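Local coordinates for protein N-acetylglucosamine 2-epimerase (Xylella fastidiosa, PDB 3GT5) that belongs to the N-acylglucosamine 2-epimerase family and probably interconverts sugars by epimerisation or isomerisation, its own substrate not being established, at residues A[167-172]-A[239-244]; A[219-222]-A[226-229]. All coordinates share one frame; numbering follows the deposited sequence.

Contact 1 (A[167-172]-A[239-244]); sequences TRYRGQ and LFRPWG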
loop_
_atom_site.group_PDB
_atom_site.type_symbol
_atom_site.label_atom_id
_atom_site.label_comp_id
_atom_site.label_asym_id
_atom_site.label_seq_id
_atom_site.Cartn_x
_atom_site.Cartn_y
_atom_site.Cartn_z
ATOM N N THR A 167 13.670 -12.669 -13.350
ATOM C CA THR A 167 14.977 -12.136 -12.922
ATOM C C THR A 167 15.422 -12.740 -11.581
ATOM O O THR A 167 14.655 -13.401 -10.877
ATOM C CB THR A 167 14.953 -10.593 -12.810
ATOM O OG1 THR A 167 14.231 -10.222 -11.626
ATOM C CG2 THR A 167 14.289 -9.959 -14.059
ATOM N N ARG A 168 16.657 -12.456 -11.183
ATOM C CA ARG A 168 17.163 -12.923 -9.898
ATOM C C ARG A 168 16.809 -12.013 -8.721
ATOM O O ARG A 168 17.150 -12.335 -7.601
ATOM C CB ARG A 168 18.683 -13.125 -9.938
ATOM C CG ARG A 168 19.029 -14.432 -10.667
ATOM C CD ARG A 168 20.538 -14.699 -10.720
ATOM N NE ARG A 168 21.148 -13.691 -11.577
ATOM C CZ ARG A 168 21.888 -12.664 -11.173
ATOM N NH1 ARG A 168 22.363 -11.822 -12.071
ATOM N NH2 ARG A 168 22.175 -12.481 -9.905
ATOM N N TYR A 169 16.177 -10.876 -8.991
ATOM C CA TYR A 169 15.882 -9.916 -7.933
ATOM C C TYR A 169 14.839 -10.560 -6.971
ATOM O O TYR A 169 13.860 -11.176 -7.433
ATOM C CB TYR A 169 15.317 -8.645 -8.521
ATOM C CG TYR A 169 14.815 -7.694 -7.469
ATOM C CD1 TYR A 169 15.696 -6.902 -6.766
ATOM C CD2 TYR A 169 13.468 -7.584 -7.179
ATOM C CE1 TYR A 169 15.270 -6.058 -5.791
ATOM C CE2 TYR A 169 13.027 -6.740 -6.188
ATOM C CZ TYR A 169 13.914 -5.969 -5.489
ATOM O OH TYR A 169 13.498 -5.109 -4.480
ATOM N N ARG A 170 15.023 -10.403 -5.674
ATOM C CA ARG A 170 14.003 -10.754 -4.716
ATOM C C ARG A 170 13.747 -9.499 -3.841
ATOM O O ARG A 170 14.707 -8.834 -3.370
ATOM C CB ARG A 170 14.465 -11.921 -3.868
ATOM C CG ARG A 170 14.749 -13.203 -4.678
ATOM C CD ARG A 170 13.513 -13.792 -5.259
ATOM N NE ARG A 170 13.863 -14.977 -6.063
ATOM C CZ ARG A 170 14.114 -14.994 -7.355
ATOM N NH1 ARG A 170 13.998 -13.900 -8.121
ATOM N NH2 ARG A 170 14.435 -16.165 -7.913
ATOM N N GLY A 171 12.468 -9.234 -3.560
ATOM C CA GLY A 171 12.049 -7.971 -2.980
ATOM C C GLY A 171 11.053 -8.165 -1.871
ATOM O O GLY A 171 10.146 -9.008 -1.999
ATOM N N GLN A 172 11.205 -7.395 -0.784
ATOM C CA GLN A 172 10.258 -7.503 0.332
ATOM C C GLN A 172 8.920 -6.840 -0.055
ATOM O O GLN A 172 7.853 -7.271 0.453
ATOM C CB GLN A 172 10.831 -6.949 1.664
ATOM C CG GLN A 172 10.754 -5.422 1.822
ATOM C CD GLN A 172 9.374 -4.974 2.290
ATOM O OE1 GLN A 172 8.772 -5.677 3.100
ATOM N NE2 GLN A 172 8.901 -3.817 1.827
ATOM N N LEU A 239 10.786 4.574 -7.640
ATOM C CA LEU A 239 9.452 4.673 -6.998
ATOM C C LEU A 239 9.057 3.432 -6.210
ATOM O O LEU A 239 8.495 3.546 -5.117
ATOM C CB LEU A 239 8.368 4.986 -8.068
ATOM C CG LEU A 239 6.907 5.217 -7.616
ATOM C CD1 LEU A 239 6.796 6.267 -6.523
ATOM C CD2 LEU A 239 5.995 5.607 -8.831
ATOM N N PHE A 240 9.371 2.248 -6.731
ATOM C CA PHE A 240 9.002 1.001 -6.066
ATOM C C PHE A 240 10.140 0.303 -5.358
ATOM O O PHE A 240 9.889 -0.528 -4.472
ATOM C CB PHE A 240 8.360 0.038 -7.080
ATOM C CG PHE A 240 7.106 0.590 -7.710
ATOM C CD1 PHE A 240 5.914 0.624 -7.005
ATOM C CD2 PHE A 240 7.134 1.139 -8.975
ATOM C CE1 PHE A 240 4.739 1.170 -7.584
ATOM C CE2 PHE A 240 5.948 1.681 -9.550
ATOM C CZ PHE A 240 4.771 1.676 -8.846
ATOM N N ARG A 241 11.376 0.634 -5.737
ATOM C CA ARG A 241 12.580 -0.042 -5.237
ATOM C C ARG A 241 13.638 1.006 -4.846
ATOM O O ARG A 241 14.744 1.021 -5.387
ATOM C CB ARG A 241 13.165 -0.985 -6.303
ATOM C CG ARG A 241 12.269 -2.196 -6.612
ATOM C CD ARG A 241 12.957 -3.123 -7.590
ATOM N NE ARG A 241 12.014 -4.101 -8.134
ATOM C CZ ARG A 241 12.309 -5.001 -9.070
ATOM N NH1 ARG A 241 13.540 -5.111 -9.593
ATOM N NH2 ARG A 241 11.351 -5.839 -9.469
ATOM N N PRO A 242 13.297 1.856 -3.852
ATOM C CA PRO A 242 14.223 2.891 -3.405
ATOM C C PRO A 242 15.385 2.278 -2.631
ATOM O O PRO A 242 15.295 1.141 -2.181
ATOM C CB PRO A 242 13.348 3.749 -2.471
ATOM C CG PRO A 242 12.344 2.839 -1.935
ATOM C CD PRO A 242 12.061 1.838 -3.055
ATOM N N TRP A 243 16.465 3.016 -2.454
ATOM C CA TRP A 243 17.566 2.505 -1.634
ATOM C C TRP A 243 17.415 2.935 -0.172
ATOM O O TRP A 243 17.064 4.088 0.107
ATOM C CB TRP A 243 18.931 2.991 -2.153
ATOM C CG TRP A 243 20.075 2.319 -1.387
ATOM C CD1 TRP A 243 20.664 1.118 -1.696
ATOM C CD2 TRP A 243 20.758 2.799 -0.216
ATOM N NE1 TRP A 243 21.624 0.799 -0.768
ATOM C CE2 TRP A 243 21.717 1.818 0.142
ATOM C CE3 TRP A 243 20.635 3.953 0.591
ATOM C CZ2 TRP A 243 22.571 1.970 1.238
ATOM C CZ3 TRP A 243 21.485 4.100 1.691
ATOM C CH2 TRP A 243 22.418 3.113 2.021
ATOM N N GLY A 244 17.755 2.044 0.760
ATOM C CA GLY A 244 17.831 2.373 2.195
ATOM C C GLY A 244 16.705 1.701 2.961
ATOM O O GLY A 244 15.765 1.166 2.326
HETATM O O HOH W 1 14.052 -7.448 -11.392
#

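Contact 2 (A[219-222]-A[226-229]); sequences EHYD and EVDW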
loop_
_atom_site.group_PDB
_atom_site.type_symbol
_atom_site.label_atom_id
_atom_site.label_comp_id
_atom_site.label_asym_id
_atom_site.label_seq_id
_atom_site.Cartn_x
_atom_site.Cartn_y
_atom_site.Cartn_z
ATOM N N GLU A 219 14.880 -3.862 1.842
ATOM C CA GLU A 219 14.024 -4.030 0.678
ATOM C C GLU A 219 14.478 -5.091 -0.302
ATOM O O GLU A 219 13.645 -5.784 -0.896
ATOM C CB GLU A 219 13.900 -2.738 -0.113
ATOM C CG GLU A 219 13.267 -1.583 0.630
ATOM C CD GLU A 219 11.809 -1.790 0.952
ATOM O OE1 GLU A 219 11.044 -2.318 0.108
ATOM O OE2 GLU A 219 11.409 -1.449 2.099
ATOM N N HIS A 220 15.795 -5.196 -0.504
ATOM C CA HIS A 220 16.359 -5.890 -1.677
ATOM C C HIS A 220 17.233 -7.087 -1.338
ATOM O O HIS A 220 18.020 -7.040 -0.429
ATOM C CB HIS A 220 17.217 -4.919 -2.461
ATOM C CG HIS A 220 16.548 -3.622 -2.704
ATOM N ND1 HIS A 220 15.315 -3.542 -3.316
ATOM C CD2 HIS A 220 16.903 -2.356 -2.387
ATOM C CE1 HIS A 220 14.964 -2.268 -3.418
ATOM N NE2 HIS A 220 15.903 -1.531 -2.855
ATOM N N TYR A 221 17.038 -8.173 -2.072
ATOM C CA TYR A 221 17.731 -9.411 -1.808
ATOM C C TYR A 221 18.180 -10.104 -3.110
ATOM O O TYR A 221 17.722 -9.813 -4.201
ATOM C CB TYR A 221 16.845 -10.387 -1.005
ATOM C CG TYR A 221 16.299 -9.799 0.258
ATOM C CD1 TYR A 221 16.926 -9.992 1.494
ATOM C CD2 TYR A 221 15.149 -9.007 0.213
ATOM C CE1 TYR A 221 16.401 -9.407 2.677
ATOM C CE2 TYR A 221 14.632 -8.422 1.374
ATOM C CZ TYR A 221 15.266 -8.628 2.597
ATOM O OH TYR A 221 14.770 -8.048 3.764
ATOM N N ASP A 222 19.121 -11.041 -2.963
ATOM C CA ASP A 222 19.540 -11.856 -4.075
ATOM C C ASP A 222 18.624 -13.081 -4.204
ATOM O O ASP A 222 17.695 -13.237 -3.408
ATOM C CB ASP A 222 21.041 -12.236 -3.962
ATOM C CG ASP A 222 21.384 -13.155 -2.772
ATOM O OD1 ASP A 222 20.538 -13.866 -2.187
ATOM O OD2 ASP A 222 22.596 -13.196 -2.427
ATOM N N GLU A 226 19.478 -13.588 0.494
ATOM C CA GLU A 226 20.485 -12.856 1.275
ATOM C C GLU A 226 20.413 -11.365 0.890
ATOM O O GLU A 226 20.054 -11.018 -0.224
ATOM C CB GLU A 226 21.891 -13.388 0.981
ATOM C CG GLU A 226 22.079 -14.818 1.469
ATOM C CD GLU A 226 21.806 -14.984 2.938
ATOM O OE1 GLU A 226 22.291 -14.166 3.745
ATOM O OE2 GLU A 226 21.087 -15.942 3.323
ATOM N N VAL A 227 20.753 -10.505 1.829
ATOM C CA VAL A 227 20.585 -9.072 1.633
ATOM C C VAL A 227 21.444 -8.571 0.464
ATOM O O VAL A 227 22.643 -8.919 0.373
ATOM C CB VAL A 227 20.964 -8.279 2.907
ATOM C CG1 VAL A 227 20.915 -6.776 2.586
ATOM C CG2 VAL A 227 20.009 -8.633 4.058
ATOM N N ASP A 228 20.854 -7.760 -0.405
ATOM C CA ASP A 228 21.569 -7.041 -1.471
ATOM C C ASP A 228 21.696 -5.587 -0.981
ATOM O O ASP A 228 20.805 -4.804 -1.108
ATOM C CB ASP A 228 20.826 -7.143 -2.810
ATOM C CG ASP A 228 21.588 -6.497 -3.975
ATOM O OD1 ASP A 228 22.523 -5.691 -3.696
ATOM O OD2 ASP A 228 21.239 -6.775 -5.142
ATOM N N TRP A 229 22.840 -5.236 -0.423
ATOM C CA TRP A 229 23.001 -3.901 0.148
ATOM C C TRP A 229 23.161 -2.788 -0.906
ATOM O O TRP A 229 23.042 -1.627 -0.555
ATOM C CB TRP A 229 24.207 -3.893 1.078
ATOM C CG TRP A 229 24.103 -4.775 2.250
ATOM C CD1 TRP A 229 24.758 -5.966 2.436
ATOM C CD2 TRP A 229 23.328 -4.561 3.417
ATOM N NE1 TRP A 229 24.441 -6.496 3.645
ATOM C CE2 TRP A 229 23.570 -5.653 4.285
ATOM C CE3 TRP A 229 22.443 -3.556 3.828
ATOM C CZ2 TRP A 229 22.957 -5.758 5.527
ATOM C CZ3 TRP A 229 21.838 -3.652 5.080
ATOM C CH2 TRP A 229 22.100 -4.746 5.913
HETATM O O HOH W 2 19.157 -8.301 -6.057
HETATM O O HOH W 3 23.675 -10.864 -1.416
#

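Contact 1 (A[167-172]-A[239-244])
Arg241 lays its guanidinium on the ring of Tyr169, and one ordered water joins the same group to Thr167. Thr167 comes first in the chain. Its OG1 lies 2.8 Å from the water oxygen. The water in turn accepts a bond from Arg241 NH1 at 3.0 Å, at the edge and in the plane of the guanidinium. Tyr169 carries the direct contact. Its CG is anti to the backbone N (chi1 172°), which lays the ring alongside the Arg241 side chain. Arg241 slides past it in the opposite direction. The two planes are only 10° apart and their centres 3.8 Å apart, a parallel stack with cation-pi character. Arg241 CZ sits 3.4 Å from Tyr169 CD2, and NE is equally close to CE2. Arg241 CD adds an off-centre CH-pi contact nearer the hydroxyl end. The family fold is an (alpha/alpha)6 barrel, and both segments belong to the connections between its helices. Salt bridges from Arg241 NH2 to Asp158 and Glu159, with a bond from NH1 to Tyr231 OH, help fix the guanidinium's rotation. Tyr169 OH is hydrogen-bonded to His220. Arg170 points away from 239-244 and braces its own segment. Its NH1 donates to Thr167 O at 2.9 Å and to Tyr169 O at 2.8 Å, which ties down the turn just ahead of strand 170-171.

Contact 2 (A[219-222]-A[226-229])
Tyr221 and Val227 face each other across a hairpin-like turn with a single antiparallel bridge, in which strand 220-221 is met by a non-strand segment. Their CA atoms are 4.5 Å apart. They form a non-hydrogen-bonded pair, and the backbone bonds lie to either side of it. Asp228 N donates to His220 O at 2.9 Å. Asp222 N donates to Glu226 O over the same length, with an N-H...O angle of 164°. Glu226 O also receives a CA-H...O contact from Tyr221.

The loop end is held by a side chain. Asp222 CG lies between the backbone N and the carbonyl carbon (chi1 66°), which brings OD1 to Glu226 N at 2.9 Å. That N-H meets the carboxylate from above its plane, 48° out of it. OD1 also accepts from Arg224 N, which makes an Asx turn. One carboxylate oxygen thus holds two backbone N-H groups of the loop. The Glu226 side chain runs alongside Asp222, and its OE2 is salt-bridged to Lys212, which probably eases the nearness of two acids.

Apolar contact is slight. Tyr221 CE1 meets Val227 CG2 at 3.9 Å, the two side chains crossing at a slant. Val227 CG1 packs over a face of the Trp229 ring, two residues on.

Two waters link the segments further. One donates to Tyr221 O and to Asp228 OD2, while Asp228 OD1 is hydrogen-bonded to Asp230 N. The other donates to Asp222 OD2 and Val227 O, each 2.8 Å from the water oxygen.

From the N terminus the chain passes strand 155-160 and reaches 167-172, where strand 170-171 runs into helix 172-189. Helix 192-211 follows, then strand 220-221. Contact 2 closes a tight loop here, between 219-222 and 226-229. The chain goes on to 239-244, just before helix 247-263, and contact 1 closes a wide loop there. Contact 2 is therefore nested inside contact 1. The two meet in the two-stranded sheet: Arg170 O and Tyr221 N are 2.7 Å apart, a probable hydrogen bond. Arg241 CB also packs on His220 CE1. Together they tie the connection between helices 133-147 and 172-189 to that between helices 192-211 and 247-263.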